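Long-range contacts in MmeI (Methylophilus methylotrophus, PDB 5HR4), which is a type IIL restriction-modification enzyme that binds DNA and probably transfers a methyl group from S-adenosyl-L-methionine to N6 of adenine: residues 520-525 / 555-560; 546-551 / 624-629; 559-564 / 613-618; 817-822 / 897-902. All blocks are in the same frame, centred on the assembly; numbering follows the deposited sequence.

Contact 1 of 4, residues 520-525 / 555-560; sequences KAAHYI and LSLGIK
CG1 of Ile-559 stands anti to its carbonyl carbon (chi1 -66°), and CG of Leu-557 takes the matching position (chi1 -70°), so both branched chains reach from the end of helix 544-556 to helix 517-524 within the methyltransferase domain. Between them Gly-558 ends the former helix in a Schellman motif; its phi of 95° is easy for a residue without a CB, and the turn leads the chain into strand 560-569. Opposite them sits Ala-522, whose single methyl lets the two segments come close: its CB lies 3.7 Å from CD1 of Ile-559 and 4.0 Å from CD1 of Leu-557. Although the first bond of His-523 leads away, its imidazole comes back, and CD1 of Leu-557 rests over one ring face in a CH-pi contact, 4.0 Å from the centroid of the His-523 ring. The carbon lies somewhat toward the rim, near CE1 and NE2. No hydrogen bond joins the segments; Leu-557 O instead accepts one from Gln-526 NE2 just beyond the helix. On the buried side, Ile-559 also touches Phe-587 of the sheet and Ile-525 touches Ile-478. Ile-525 and Ile-559 cross at about a right angle, CD1 to CD1 at 4.1 Å.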
loop_
_atom_site.group_PDB
_atom_site.type_symbol
_atom_site.label_atom_id
_atom_site.label_comp_id
_atom_site.label_asym_id
_atom_site.label_seq_id
_atom_site.Cartn_x
_atom_site.Cartn_y
_atom_site.Cartn_z
ATOM N N LYS A 520 -15.583 -8.583 -0.436
ATOM C CA LYS A 520 -15.477 -9.772 -1.276
ATOM C C LYS A 520 -15.099 -10.982 -0.440
ATOM O O LYS A 520 -15.886 -11.924 -0.304
ATOM C CB LYS A 520 -14.460 -9.541 -2.397
ATOM C CG LYS A 520 -15.078 -8.996 -3.649
ATOM C CD LYS A 520 -16.056 -9.996 -4.236
ATOM C CE LYS A 520 -16.128 -9.909 -5.746
ATOM N NZ LYS A 520 -17.142 -10.865 -6.298
ATOM N N ALA A 521 -13.895 -10.960 0.145
ATOM C CA ALA A 521 -13.476 -12.018 1.062
ATOM C C ALA A 521 -14.542 -12.296 2.108
ATOM O O ALA A 521 -14.890 -13.457 2.355
ATOM C CB ALA A 521 -12.165 -11.636 1.743
ATOM N N ALA A 522 -15.103 -11.239 2.708
ATOM C CA ALA A 522 -16.094 -11.428 3.766
ATOM C C ALA A 522 -17.333 -12.156 3.258
ATOM O O ALA A 522 -17.914 -12.973 3.977
ATOM C CB ALA A 522 -16.482 -10.087 4.378
ATOM N N HIS A 523 -17.760 -11.876 2.026
ATOM C CA HIS A 523 -18.892 -12.614 1.468
ATOM C C HIS A 523 -18.484 -14.028 1.068
ATOM O O HIS A 523 -19.235 -14.984 1.282
ATOM C CB HIS A 523 -19.488 -11.853 0.280
ATOM C CG HIS A 523 -20.399 -10.729 0.684
ATOM N ND1 HIS A 523 -20.061 -9.398 0.535
ATOM C CD2 HIS A 523 -21.629 -10.739 1.252
ATOM C CE1 HIS A 523 -21.047 -8.639 0.983
ATOM N NE2 HIS A 523 -22.011 -9.428 1.422
ATOM N N TYR A 524 -17.277 -14.179 0.526
ATOM C CA TYR A 524 -16.793 -15.480 0.091
ATOM C C TYR A 524 -16.718 -16.483 1.240
ATOM O O TYR A 524 -17.117 -17.644 1.091
ATOM C CB TYR A 524 -15.426 -15.295 -0.550
ATOM C CG TYR A 524 -14.738 -16.562 -1.002
ATOM C CD1 TYR A 524 -15.188 -17.265 -2.109
ATOM C CD2 TYR A 524 -13.610 -17.026 -0.353
ATOM C CE1 TYR A 524 -14.541 -18.415 -2.531
ATOM C CE2 TYR A 524 -12.959 -18.169 -0.773
ATOM C CZ TYR A 524 -13.425 -18.854 -1.860
ATOM O OH TYR A 524 -12.779 -19.988 -2.289
ATOM N N ILE A 525 -16.187 -16.067 2.393
ATOM C CA ILE A 525 -15.983 -17.021 3.484
ATOM C C ILE A 525 -17.248 -17.256 4.280
ATOM O O ILE A 525 -17.242 -18.083 5.203
ATOM C CB ILE A 525 -14.856 -16.584 4.447
ATOM C CG1 ILE A 525 -15.256 -15.343 5.238
ATOM C CG2 ILE A 525 -13.578 -16.309 3.676
ATOM C CD1 ILE A 525 -14.215 -14.945 6.267
ATOM N N LEU A 555 -17.985 -5.543 10.273
ATOM C CA LEU A 555 -18.421 -6.117 11.547
ATOM C C LEU A 555 -19.801 -6.754 11.418
ATOM O O LEU A 555 -20.035 -7.857 11.921
ATOM C CB LEU A 555 -18.417 -5.051 12.645
ATOM C CG LEU A 555 -17.066 -4.455 13.077
ATOM C CD1 LEU A 555 -17.249 -3.380 14.139
ATOM C CD2 LEU A 555 -16.126 -5.522 13.602
ATOM N N SER A 556 -20.713 -6.093 10.704
ATOM C CA SER A 556 -22.060 -6.622 10.530
ATOM C C SER A 556 -22.069 -7.979 9.843
ATOM O O SER A 556 -23.066 -8.699 9.946
ATOM C CB SER A 556 -22.914 -5.636 9.723
ATOM O OG SER A 556 -22.657 -5.755 8.333
ATOM N N LEU A 557 -21.001 -8.341 9.136
ATOM C CA LEU A 557 -20.954 -9.610 8.420
ATOM C C LEU A 557 -20.307 -10.722 9.230
ATOM O O LEU A 557 -20.160 -11.837 8.718
ATOM C CB LEU A 557 -20.217 -9.438 7.093
ATOM C CG LEU A 557 -20.978 -8.616 6.044
ATOM C CD1 LEU A 557 -20.216 -8.591 4.724
ATOM C CD2 LEU A 557 -22.388 -9.155 5.834
ATOM N N GLY A 558 -19.944 -10.449 10.480
ATOM C CA GLY A 558 -19.292 -11.408 11.331
ATOM C C GLY A 558 -17.782 -11.319 11.347
ATOM O O GLY A 558 -17.140 -12.149 12.002
ATOM N N ILE A 559 -17.190 -10.345 10.652
ATOM C CA ILE A 559 -15.743 -10.339 10.490
ATOM C C ILE A 559 -15.090 -9.926 11.794
ATOM O O ILE A 559 -15.483 -8.931 12.421
ATOM C CB ILE A 559 -15.310 -9.411 9.351
ATOM C CG1 ILE A 559 -15.810 -9.949 8.012
ATOM C CG2 ILE A 559 -13.795 -9.328 9.326
ATOM C CD1 ILE A 559 -15.105 -11.186 7.576
ATOM N N LYS A 560 -14.080 -10.691 12.198
ATOM C CA LYS A 560 -13.360 -10.476 13.435
ATOM C C LYS A 560 -11.879 -10.369 13.097
ATOM O O LYS A 560 -11.378 -11.147 12.281
ATOM C CB LYS A 560 -13.648 -11.628 14.412
#

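Contact 2 of 4, residues 546-551 / 624-629; sequences QVSLLW and DVIACK. With nucleotides of chain B.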
loop_
_atom_site.group_PDB
_atom_site.type_symbol
_atom_site.label_atom_id
_atom_site.label_comp_id
_atom_site.label_asym_id
_atom_site.label_seq_id
_atom_site.Cartn_x
_atom_site.Cartn_y
_atom_site.Cartn_z
ATOM N N GLN A 546 -12.273 6.871 6.382
ATOM C CA GLN A 546 -12.565 5.550 5.849
ATOM C C GLN A 546 -13.018 4.558 6.912
ATOM O O GLN A 546 -13.723 3.594 6.571
ATOM C CB GLN A 546 -11.338 4.998 5.117
ATOM C CG GLN A 546 -10.577 6.036 4.293
ATOM C CD GLN A 546 -9.890 5.437 3.085
ATOM O OE1 GLN A 546 -10.370 4.471 2.492
ATOM N NE2 GLN A 546 -8.764 6.020 2.702
ATOM N N VAL A 547 -12.659 4.783 8.186
ATOM C CA VAL A 547 -12.973 3.820 9.241
ATOM C C VAL A 547 -14.478 3.699 9.434
ATOM O O VAL A 547 -15.002 2.612 9.701
ATOM C CB VAL A 547 -12.271 4.219 10.550
ATOM C CG1 VAL A 547 -12.383 3.105 11.596
ATOM C CG2 VAL A 547 -10.839 4.545 10.276
ATOM N N SER A 548 -15.196 4.810 9.305
ATOM C CA SER A 548 -16.650 4.775 9.388
ATOM C C SER A 548 -17.287 4.096 8.182
ATOM O O SER A 548 -18.423 3.626 8.291
ATOM C CB SER A 548 -17.211 6.196 9.510
ATOM O OG SER A 548 -16.487 6.982 10.455
ATOM N N LEU A 549 -16.616 4.052 7.028
ATOM C CA LEU A 549 -17.277 3.551 5.828
ATOM C C LEU A 549 -16.994 2.093 5.548
ATOM O O LEU A 549 -17.741 1.484 4.781
ATOM C CB LEU A 549 -16.879 4.361 4.589
ATOM C CG LEU A 549 -17.020 5.882 4.712
ATOM C CD1 LEU A 549 -16.447 6.537 3.484
ATOM C CD2 LEU A 549 -18.461 6.330 4.978
ATOM N N LEU A 550 -15.950 1.517 6.142
ATOM C CA LEU A 550 -15.577 0.136 5.848
ATOM C C LEU A 550 -15.916 -0.836 6.961
ATOM O O LEU A 550 -16.370 -1.950 6.689
ATOM C CB LEU A 550 -14.077 0.035 5.554
ATOM C CG LEU A 550 -13.585 -1.389 5.283
ATOM C CD1 LEU A 550 -14.403 -2.020 4.172
ATOM C CD2 LEU A 550 -12.135 -1.378 4.896
ATOM N N TRP A 551 -15.717 -0.446 8.202
ATOM C CA TRP A 551 -15.817 -1.389 9.307
ATOM C C TRP A 551 -17.237 -1.624 9.820
ATOM O O TRP A 551 -17.518 -2.723 10.319
ATOM C CB TRP A 551 -14.874 -0.925 10.413
ATOM C CG TRP A 551 -13.507 -1.093 9.891
ATOM C CD1 TRP A 551 -12.707 -0.132 9.334
ATOM C CD2 TRP A 551 -12.801 -2.328 9.767
ATOM N NE1 TRP A 551 -11.524 -0.693 8.908
ATOM C CE2 TRP A 551 -11.559 -2.042 9.160
ATOM C CE3 TRP A 551 -13.086 -3.648 10.138
ATOM C CZ2 TRP A 551 -10.605 -3.031 8.913
ATOM C CZ3 TRP A 551 -12.143 -4.625 9.888
ATOM C CH2 TRP A 551 -10.917 -4.311 9.280
ATOM N N ASP A 624 -14.902 -1.058 20.370
ATOM C CA ASP A 624 -15.249 -1.125 18.957
ATOM C C ASP A 624 -16.089 0.067 18.485
ATOM O O ASP A 624 -16.772 -0.031 17.458
ATOM C CB ASP A 624 -15.978 -2.437 18.663
ATOM C CG ASP A 624 -15.046 -3.510 18.135
ATOM O OD1 ASP A 624 -13.840 -3.436 18.436
ATOM O OD2 ASP A 624 -15.504 -4.421 17.408
ATOM N N VAL A 625 -16.038 1.184 19.195
ATOM C CA VAL A 625 -16.758 2.389 18.802
ATOM C C VAL A 625 -15.929 3.151 17.779
ATOM O O VAL A 625 -14.727 3.371 17.974
ATOM C CB VAL A 625 -17.050 3.264 20.029
ATOM C CG1 VAL A 625 -17.509 4.630 19.600
ATOM C CG2 VAL A 625 -18.078 2.598 20.921
ATOM N N ILE A 626 -16.566 3.570 16.691
ATOM C CA ILE A 626 -15.910 4.325 15.633
ATOM C C ILE A 626 -16.386 5.768 15.692
ATOM O O ILE A 626 -17.586 6.025 15.850
ATOM C CB ILE A 626 -16.192 3.715 14.246
ATOM C CG1 ILE A 626 -15.619 2.299 14.166
ATOM C CG2 ILE A 626 -15.607 4.598 13.161
ATOM C CD1 ILE A 626 -15.820 1.618 12.814
ATOM N N ALA A 627 -15.448 6.707 15.557
ATOM C CA ALA A 627 -15.776 8.129 15.501
ATOM C C ALA A 627 -16.198 8.511 14.080
ATOM O O ALA A 627 -15.456 8.270 13.120
ATOM C CB ALA A 627 -14.575 8.952 15.960
ATOM N N CYS A 628 -17.389 9.100 13.942
ATOM C CA CYS A 628 -17.973 9.414 12.639
ATOM C C CYS A 628 -17.828 10.892 12.317
ATOM O O CYS A 628 -18.004 11.743 13.188
ATOM C CB CYS A 628 -19.462 9.056 12.587
ATOM S SG CYS A 628 -19.894 7.350 12.992
ATOM N N LYS A 629 -17.513 11.183 11.057
ATOM C CA LYS A 629 -17.672 12.513 10.468
ATOM C C LYS A 629 -18.935 13.199 10.975
ATOM O O LYS A 629 -20.004 12.582 11.054
ATOM C CB LYS A 629 -17.754 12.379 8.942
ATOM C CG LYS A 629 -16.713 13.108 8.103
ATOM C CD LYS A 629 -16.955 12.706 6.659
ATOM C CE LYS A 629 -15.967 13.307 5.681
ATOM N NZ LYS A 629 -15.905 12.465 4.436
ATOM P P DC B 4 -14.339 16.693 5.138
ATOM O OP1 DC B 4 -15.783 16.359 5.185
ATOM O OP2 DC B 4 -13.691 17.400 6.269
ATOM O "O5'" DC B 4 -13.578 15.333 4.924
ATOM C "C5'" DC B 4 -12.320 15.109 5.550
ATOM C "C4'" DC B 4 -11.555 14.125 4.710
ATOM O "O4'" DC B 4 -11.427 14.666 3.376
ATOM C "C3'" DC B 4 -10.164 13.752 5.189
ATOM O "O3'" DC B 4 -10.055 12.319 5.159
ATOM C "C2'" DC B 4 -9.227 14.445 4.177
ATOM C "C1'" DC B 4 -10.095 14.612 2.939
ATOM N N1 DC B 4 -9.837 15.880 2.148
ATOM C C2 DC B 4 -10.086 15.887 0.769
ATOM O O2 DC B 4 -10.483 14.851 0.227
ATOM N N3 DC B 4 -9.882 17.033 0.063
ATOM C C4 DC B 4 -9.461 18.129 0.684
ATOM N N4 DC B 4 -9.259 19.216 -0.057
ATOM C C5 DC B 4 -9.199 18.149 2.090
ATOM C C6 DC B 4 -9.409 17.016 2.780
#
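Ile-626, Ser-548 and Val-547 carry this contact, in which an extended, irregular segment of the target recognition region lies along helix 544-556 of the methyltransferase domain. Ile-626 is the chief apolar plug, its two branches reaching different parts of the helix. CG1 stands anti to the carbonyl carbon (chi1 -63°) and the chain is extended beyond it (chi2 -179°), which carries CD1 to a place 3.6 Å from Trp-551 CB and beside the carbonyl O of Val-547. The other branch, CG2, is anti to the backbone N and meets CG1 of Val-547 at 3.9 Å. A beta-branched chain suits both positions: in Ile-626 its two branches span about one turn of the helix, from Val-547 to Trp-551, and in Val-547 it offers a short, broad apolar surface. The indole of Trp-551 leads away from this segment, and its NE1 is bonded to Ile-541 O.

Ser-548, small and polar, fits where the two backbones come closest, its CA 5.8 Å from that of Cys-628. Its OG, anti to the carbonyl carbon (chi1 -45°), lies 3.1 Å from Ala-627 O and 3.7 Å from CG2 of Ile-626. The N of Ala-627 donates to Tyr-618 OH.

Beyond this packing the segment reaches the DNA. Lys-629, extended past CG, forms a salt bridge through NZ with Glu-545 at the start of the helix, which would be expected to offset part of its positive charge. CE of Lys-629 comes nearest the DNA, 3.1 Å from OP1 of nucleotide DC4 of chain B, while NZ lies 3.7 Å from its O5'.

Contact 3 of 4, residues 559-564 / 613-618; sequences IKINFA and KNINPY
Asn-614 opens the path: it leads the chain off edge strand 608-612, while its ND2 donates to Gly-622 O and so ties the loop to itself. Ile-615 then turns its side chain down onto strand 560-569 and has the largest share of the buried surface. Its CG2, anti to the backbone N, meets CG2 of Ile-561 at 3.7 Å and CB of Ala-564 at 4.1 Å. CG1, anti to the carbonyl carbon (chi1 -54°), directs CD1 over the backbone, 3.6 Å from Phe-563 CA. The two isoleucines cross at about a right angle, a fit of branched chains in which the small Ala-564 lets CG2 of Ile-615 settle against the strand. At Asn-616 it is the backbone that takes part, its O lying 3.4 Å from CD1 of Ile-561. Pro-617 follows, its CA 4.4 Å from that same CD1, with its ring packed on Val-547 and Trp-551 of helix 544-556. Tyr-618 also reaches Val-547. No hydrogen bond links the two segments, so the loop is laid on the sheet by apolar side chains and does not pair with it as a strand. Beneath Ile-615, Asn-562 and Phe-563 both face Gly-586, a classic beta bulge in the mixed sheet of the Rossmann-like methyltransferase fold.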
loop_
_atom_site.group_PDB
_atom_site.type_symbol
_atom_site.label_atom_id
_atom_site.label_comp_id
_atom_site.label_asym_id
_atom_site.label_seq_id
_atom_site.Cartn_x
_atom_site.Cartn_y
_atom_site.Cartn_z
ATOM N N ILE A 559 -17.190 -10.345 10.652
ATOM C CA ILE A 559 -15.743 -10.339 10.490
ATOM C C ILE A 559 -15.090 -9.926 11.794
ATOM O O ILE A 559 -15.483 -8.931 12.421
ATOM C CB ILE A 559 -15.310 -9.411 9.351
ATOM C CG1 ILE A 559 -15.810 -9.949 8.012
ATOM C CG2 ILE A 559 -13.795 -9.328 9.326
ATOM C CD1 ILE A 559 -15.105 -11.186 7.576
ATOM N N LYS A 560 -14.080 -10.691 12.198
ATOM C CA LYS A 560 -13.360 -10.476 13.435
ATOM C C LYS A 560 -11.879 -10.369 13.097
ATOM O O LYS A 560 -11.378 -11.147 12.281
ATOM C CB LYS A 560 -13.648 -11.628 14.412
ATOM N N ILE A 561 -11.182 -9.396 13.689
ATOM C CA ILE A 561 -9.756 -9.200 13.424
ATOM C C ILE A 561 -8.949 -10.004 14.430
ATOM O O ILE A 561 -9.069 -9.785 15.639
ATOM C CB ILE A 561 -9.351 -7.722 13.497
ATOM C CG1 ILE A 561 -10.197 -6.850 12.580
ATOM C CG2 ILE A 561 -7.889 -7.567 13.115
ATOM C CD1 ILE A 561 -9.886 -5.402 12.792
ATOM N N ASN A 562 -8.083 -10.887 13.933
ATOM C CA ASN A 562 -7.346 -11.809 14.790
ATOM C C ASN A 562 -5.900 -11.418 15.016
ATOM O O ASN A 562 -5.351 -11.718 16.078
ATOM C CB ASN A 562 -7.400 -13.212 14.201
ATOM C CG ASN A 562 -8.784 -13.787 14.281
ATOM O OD1 ASN A 562 -9.377 -13.813 15.369
ATOM N ND2 ASN A 562 -9.344 -14.204 13.126
ATOM N N PHE A 563 -5.265 -10.776 14.047
ATOM C CA PHE A 563 -3.962 -10.187 14.290
ATOM C C PHE A 563 -3.812 -9.036 13.319
ATOM O O PHE A 563 -4.562 -8.924 12.350
ATOM C CB PHE A 563 -2.832 -11.207 14.139
ATOM C CG PHE A 563 -2.538 -11.590 12.712
ATOM C CD1 PHE A 563 -1.615 -10.869 11.956
ATOM C CD2 PHE A 563 -3.164 -12.677 12.132
ATOM C CE1 PHE A 563 -1.333 -11.223 10.648
ATOM C CE2 PHE A 563 -2.893 -13.036 10.815
ATOM C CZ PHE A 563 -1.977 -12.313 10.070
ATOM N N ALA A 564 -2.838 -8.179 13.589
ATOM C CA ALA A 564 -2.665 -6.988 12.774
ATOM C C ALA A 564 -1.271 -6.437 12.993
ATOM O O ALA A 564 -0.782 -6.425 14.124
ATOM C CB ALA A 564 -3.709 -5.917 13.119
ATOM N N LYS A 613 -6.118 -7.510 24.057
ATOM C CA LYS A 613 -7.462 -7.917 24.461
ATOM C C LYS A 613 -8.402 -7.925 23.263
ATOM O O LYS A 613 -9.074 -8.928 22.990
ATOM C CB LYS A 613 -7.989 -6.991 25.559
ATOM N N ASN A 614 -8.452 -6.813 22.524
ATOM C CA ASN A 614 -9.264 -6.713 21.320
ATOM C C ASN A 614 -8.470 -5.971 20.259
ATOM O O ASN A 614 -7.570 -5.193 20.573
ATOM C CB ASN A 614 -10.582 -5.998 21.594
ATOM C CG ASN A 614 -11.430 -5.865 20.356
ATOM O OD1 ASN A 614 -11.526 -6.801 19.552
ATOM N ND2 ASN A 614 -12.035 -4.687 20.174
ATOM N N ILE A 615 -8.794 -6.217 18.990
ATOM C CA ILE A 615 -8.206 -5.444 17.904
ATOM C C ILE A 615 -9.283 -4.571 17.273
ATOM O O ILE A 615 -10.273 -5.077 16.729
ATOM C CB ILE A 615 -7.511 -6.329 16.864
ATOM C CG1 ILE A 615 -6.501 -7.232 17.561
ATOM C CG2 ILE A 615 -6.768 -5.445 15.881
ATOM C CD1 ILE A 615 -5.545 -7.909 16.617
ATOM N N ASN A 616 -9.071 -3.253 17.369
ATOM C CA ASN A 616 -9.952 -2.209 16.856
ATOM C C ASN A 616 -10.049 -2.228 15.345
ATOM O O ASN A 616 -9.139 -2.685 14.657
ATOM C CB ASN A 616 -9.421 -0.826 17.232
ATOM C CG ASN A 616 -10.143 -0.238 18.383
ATOM O OD1 ASN A 616 -9.628 0.642 19.077
ATOM N ND2 ASN A 616 -11.356 -0.730 18.621
ATOM N N PRO A 617 -11.115 -1.659 14.801
ATOM C CA PRO A 617 -11.060 -1.230 13.390
ATOM C C PRO A 617 -9.940 -0.222 13.117
ATOM O O PRO A 617 -9.455 -0.145 11.982
ATOM C CB PRO A 617 -12.456 -0.641 13.138
ATOM C CG PRO A 617 -13.108 -0.512 14.511
ATOM C CD PRO A 617 -12.450 -1.517 15.400
ATOM N N TYR A 618 -9.496 0.532 14.127
ATOM C CA TYR A 618 -8.274 1.327 14.040
ATOM C C TYR A 618 -6.999 0.509 14.297
ATOM O O TYR A 618 -5.897 1.084 14.270
ATOM C CB TYR A 618 -8.321 2.483 15.045
ATOM C CG TYR A 618 -9.514 3.401 14.963
ATOM C CD1 TYR A 618 -10.662 3.154 15.700
ATOM C CD2 TYR A 618 -9.480 4.544 14.157
ATOM C CE1 TYR A 618 -11.745 4.023 15.637
ATOM C CE2 TYR A 618 -10.551 5.397 14.079
ATOM C CZ TYR A 618 -11.680 5.141 14.823
ATOM O OH TYR A 618 -12.756 6.008 14.745
#

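Contact 4 of 4, residues 817-822 / 897-902; sequences YNTFPW and ETYQKM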
loop_
_atom_site.group_PDB
_atom_site.type_symbol
_atom_site.label_atom_id
_atom_site.label_comp_id
_atom_site.label_asym_id
_atom_site.label_seq_id
_atom_site.Cartn_x
_atom_site.Cartn_y
_atom_site.Cartn_z
ATOM N N TYR A 817 -12.121 17.836 15.451
ATOM C CA TYR A 817 -12.790 18.885 16.219
ATOM C C TYR A 817 -14.269 18.582 16.453
ATOM O O TYR A 817 -14.775 18.728 17.573
ATOM C CB TYR A 817 -12.613 20.211 15.475
ATOM C CG TYR A 817 -13.094 21.461 16.186
ATOM C CD1 TYR A 817 -12.364 22.006 17.234
ATOM C CD2 TYR A 817 -14.250 22.125 15.776
ATOM C CE1 TYR A 817 -12.775 23.161 17.882
ATOM C CE2 TYR A 817 -14.679 23.287 16.429
ATOM C CZ TYR A 817 -13.931 23.800 17.481
ATOM O OH TYR A 817 -14.317 24.954 18.144
ATOM N N ASN A 818 -14.988 18.165 15.409
ATOM C CA ASN A 818 -16.436 18.024 15.543
ATOM C C ASN A 818 -16.839 16.814 16.370
ATOM O O ASN A 818 -17.975 16.756 16.856
ATOM C CB ASN A 818 -17.106 17.931 14.169
ATOM C CG ASN A 818 -17.121 19.245 13.447
ATOM O OD1 ASN A 818 -16.926 20.298 14.051
ATOM N ND2 ASN A 818 -17.356 19.198 12.146
ATOM N N THR A 819 -15.957 15.840 16.525
ATOM C CA THR A 819 -16.250 14.674 17.339
ATOM C C THR A 819 -15.531 14.721 18.675
ATOM O O THR A 819 -15.557 13.735 19.420
ATOM C CB THR A 819 -15.877 13.403 16.584
ATOM O OG1 THR A 819 -14.472 13.422 16.301
ATOM C CG2 THR A 819 -16.630 13.350 15.280
ATOM N N PHE A 820 -14.904 15.847 18.991
ATOM C CA PHE A 820 -14.064 16.004 20.172
ATOM C C PHE A 820 -14.921 16.179 21.421
ATOM O O PHE A 820 -15.601 17.202 21.563
ATOM C CB PHE A 820 -13.119 17.196 19.999
ATOM C CG PHE A 820 -12.218 17.422 21.173
ATOM C CD1 PHE A 820 -11.404 16.405 21.644
ATOM C CD2 PHE A 820 -12.181 18.645 21.808
ATOM C CE1 PHE A 820 -10.583 16.609 22.727
ATOM C CE2 PHE A 820 -11.358 18.853 22.892
ATOM C CZ PHE A 820 -10.559 17.834 23.352
ATOM N N PRO A 821 -14.907 15.221 22.354
ATOM C CA PRO A 821 -15.764 15.338 23.537
ATOM C C PRO A 821 -15.124 16.304 24.525
ATOM O O PRO A 821 -13.913 16.256 24.758
ATOM C CB PRO A 821 -15.801 13.909 24.079
ATOM C CG PRO A 821 -14.423 13.400 23.768
ATOM C CD PRO A 821 -13.992 14.073 22.466
ATOM N N TRP A 822 -15.935 17.208 25.077
ATOM C CA TRP A 822 -15.409 18.300 25.897
ATOM C C TRP A 822 -16.501 18.785 26.831
ATOM O O TRP A 822 -17.545 19.251 26.367
ATOM C CB TRP A 822 -14.908 19.453 25.014
ATOM C CG TRP A 822 -14.722 20.785 25.745
ATOM C CD1 TRP A 822 -15.396 21.960 25.510
ATOM C CD2 TRP A 822 -13.802 21.065 26.816
ATOM N NE1 TRP A 822 -14.946 22.945 26.361
ATOM C CE2 TRP A 822 -13.972 22.421 27.173
ATOM C CE3 TRP A 822 -12.855 20.301 27.504
ATOM C CZ2 TRP A 822 -13.233 23.021 28.192
ATOM C CZ3 TRP A 822 -12.117 20.905 28.508
ATOM C CH2 TRP A 822 -12.312 22.251 28.843
ATOM N N GLU A 897 -14.735 6.842 26.199
ATOM C CA GLU A 897 -15.856 6.723 27.128
ATOM C C GLU A 897 -16.695 7.996 27.115
ATOM O O GLU A 897 -17.928 7.935 27.048
ATOM C CB GLU A 897 -15.361 6.405 28.542
ATOM N N THR A 898 -16.038 9.162 27.139
ATOM C CA THR A 898 -16.757 10.429 27.043
ATOM C C THR A 898 -17.465 10.566 25.698
ATOM O O THR A 898 -18.650 10.919 25.636
ATOM C CB THR A 898 -15.793 11.595 27.237
ATOM O OG1 THR A 898 -14.849 11.268 28.264
ATOM C CG2 THR A 898 -16.560 12.861 27.618
ATOM N N TYR A 899 -16.745 10.317 24.607
ATOM C CA TYR A 899 -17.368 10.402 23.294
ATOM C C TYR A 899 -18.611 9.533 23.222
ATOM O O TYR A 899 -19.635 9.945 22.670
ATOM C CB TYR A 899 -16.370 9.997 22.211
ATOM C CG TYR A 899 -16.974 9.874 20.830
ATOM C CD1 TYR A 899 -17.166 11.001 20.024
ATOM C CD2 TYR A 899 -17.349 8.637 20.327
ATOM C CE1 TYR A 899 -17.722 10.893 18.757
ATOM C CE2 TYR A 899 -17.905 8.519 19.064
ATOM C CZ TYR A 899 -18.092 9.647 18.284
ATOM O OH TYR A 899 -18.638 9.510 17.026
ATOM N N GLN A 900 -18.552 8.333 23.797
ATOM C CA GLN A 900 -19.699 7.438 23.696
ATOM C C GLN A 900 -20.854 7.908 24.578
ATOM O O GLN A 900 -22.024 7.812 24.178
ATOM C CB GLN A 900 -19.290 6.012 24.050
ATOM C CG GLN A 900 -20.214 5.003 23.419
ATOM C CD GLN A 900 -19.805 3.591 23.708
ATOM O OE1 GLN A 900 -18.805 3.348 24.399
ATOM N NE2 GLN A 900 -20.574 2.635 23.184
ATOM N N LYS A 901 -20.548 8.414 25.781
ATOM C CA LYS A 901 -21.595 8.982 26.626
ATOM C C LYS A 901 -22.345 10.088 25.891
ATOM O O LYS A 901 -23.580 10.130 25.917
ATOM C CB LYS A 901 -20.997 9.496 27.939
ATOM N N MET A 902 -21.614 10.965 25.192
ATOM C CA MET A 902 -22.255 12.029 24.423
ATOM C C MET A 902 -22.975 11.480 23.193
ATOM O O MET A 902 -24.124 11.846 22.925
ATOM C CB MET A 902 -21.219 13.073 24.016
ATOM C CG MET A 902 -20.629 13.818 25.180
ATOM S SD MET A 902 -19.484 15.093 24.645
ATOM C CE MET A 902 -19.645 16.284 25.977
#
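The loop 817-822 turns through a bond from Phe-820 N to Tyr-817 O and then runs extended past helix 888-903, bringing the CA atoms of Pro-821 and Tyr-899 to 5.2 Å. The compact ring of Pro-821 fits against the helix backbone and crosses Thr-898 at about a right angle, Pro-821 CB standing 3.8 Å from Thr-898 CG2. CG of the same ring lies 4.2 Å from CB of Tyr-899. One turn on, Met-902 has CG anti to the carbonyl carbon (chi1 -66°) and an extended chain, which lays SD 3.9 Å from Pro-821 CB and brings CE to 3.7 Å from Trp-822 O. A long thioether suits such an uneven surface.

Tyr-899 swings the other way, CG anti to the backbone N (chi1 172°), and presents its ring edge to Thr-819: CD1 lies 3.2 Å from Thr-819 O, near the ring plane. The first bond of Trp-822 leads away, and its indole packs on helix 863-880.

Thr-898 turns CB and its methyl CG2 to Pro-821, and Thr-819 offers CB to Tyr-899 CE1, while OG1 of Thr-898 is bonded to Phe-894 O, and OG1 of Thr-819 to Leu-815 O and Trp-797 NE1. With no hydrogen bond between the segments, the target recognition and C-terminal regions meet mainly through apolar van der Waals contact, with loop carbonyl oxygens set against helix C-H groups.

Contacts 1, 2 and 3 gather round helix 544-556 and strand 560-569 of the methyltransferase domain, with centres 13 to 16 Å apart. Contact 1 ends where contact 3 begins, sharing Ile-559 and Lys-560, and contact 3 is nested in the chain loop closed by contact 2. Asn-614 ND2 and Asp-624 OD1, 2.8 Å apart, and Trp-551 against Pro-617 join contacts 2 and 3. Contact 4 opens later in the chain, its centre 14 Å from that of contact 2, where Tyr-899 OH approaches Ala-627 and Cys-628. Segment 624-629 therefore lies between the methyltransferase helix and the C-terminal helix 888-903, linking three regions of this DNA-bound enzyme in one continuous series of contacts.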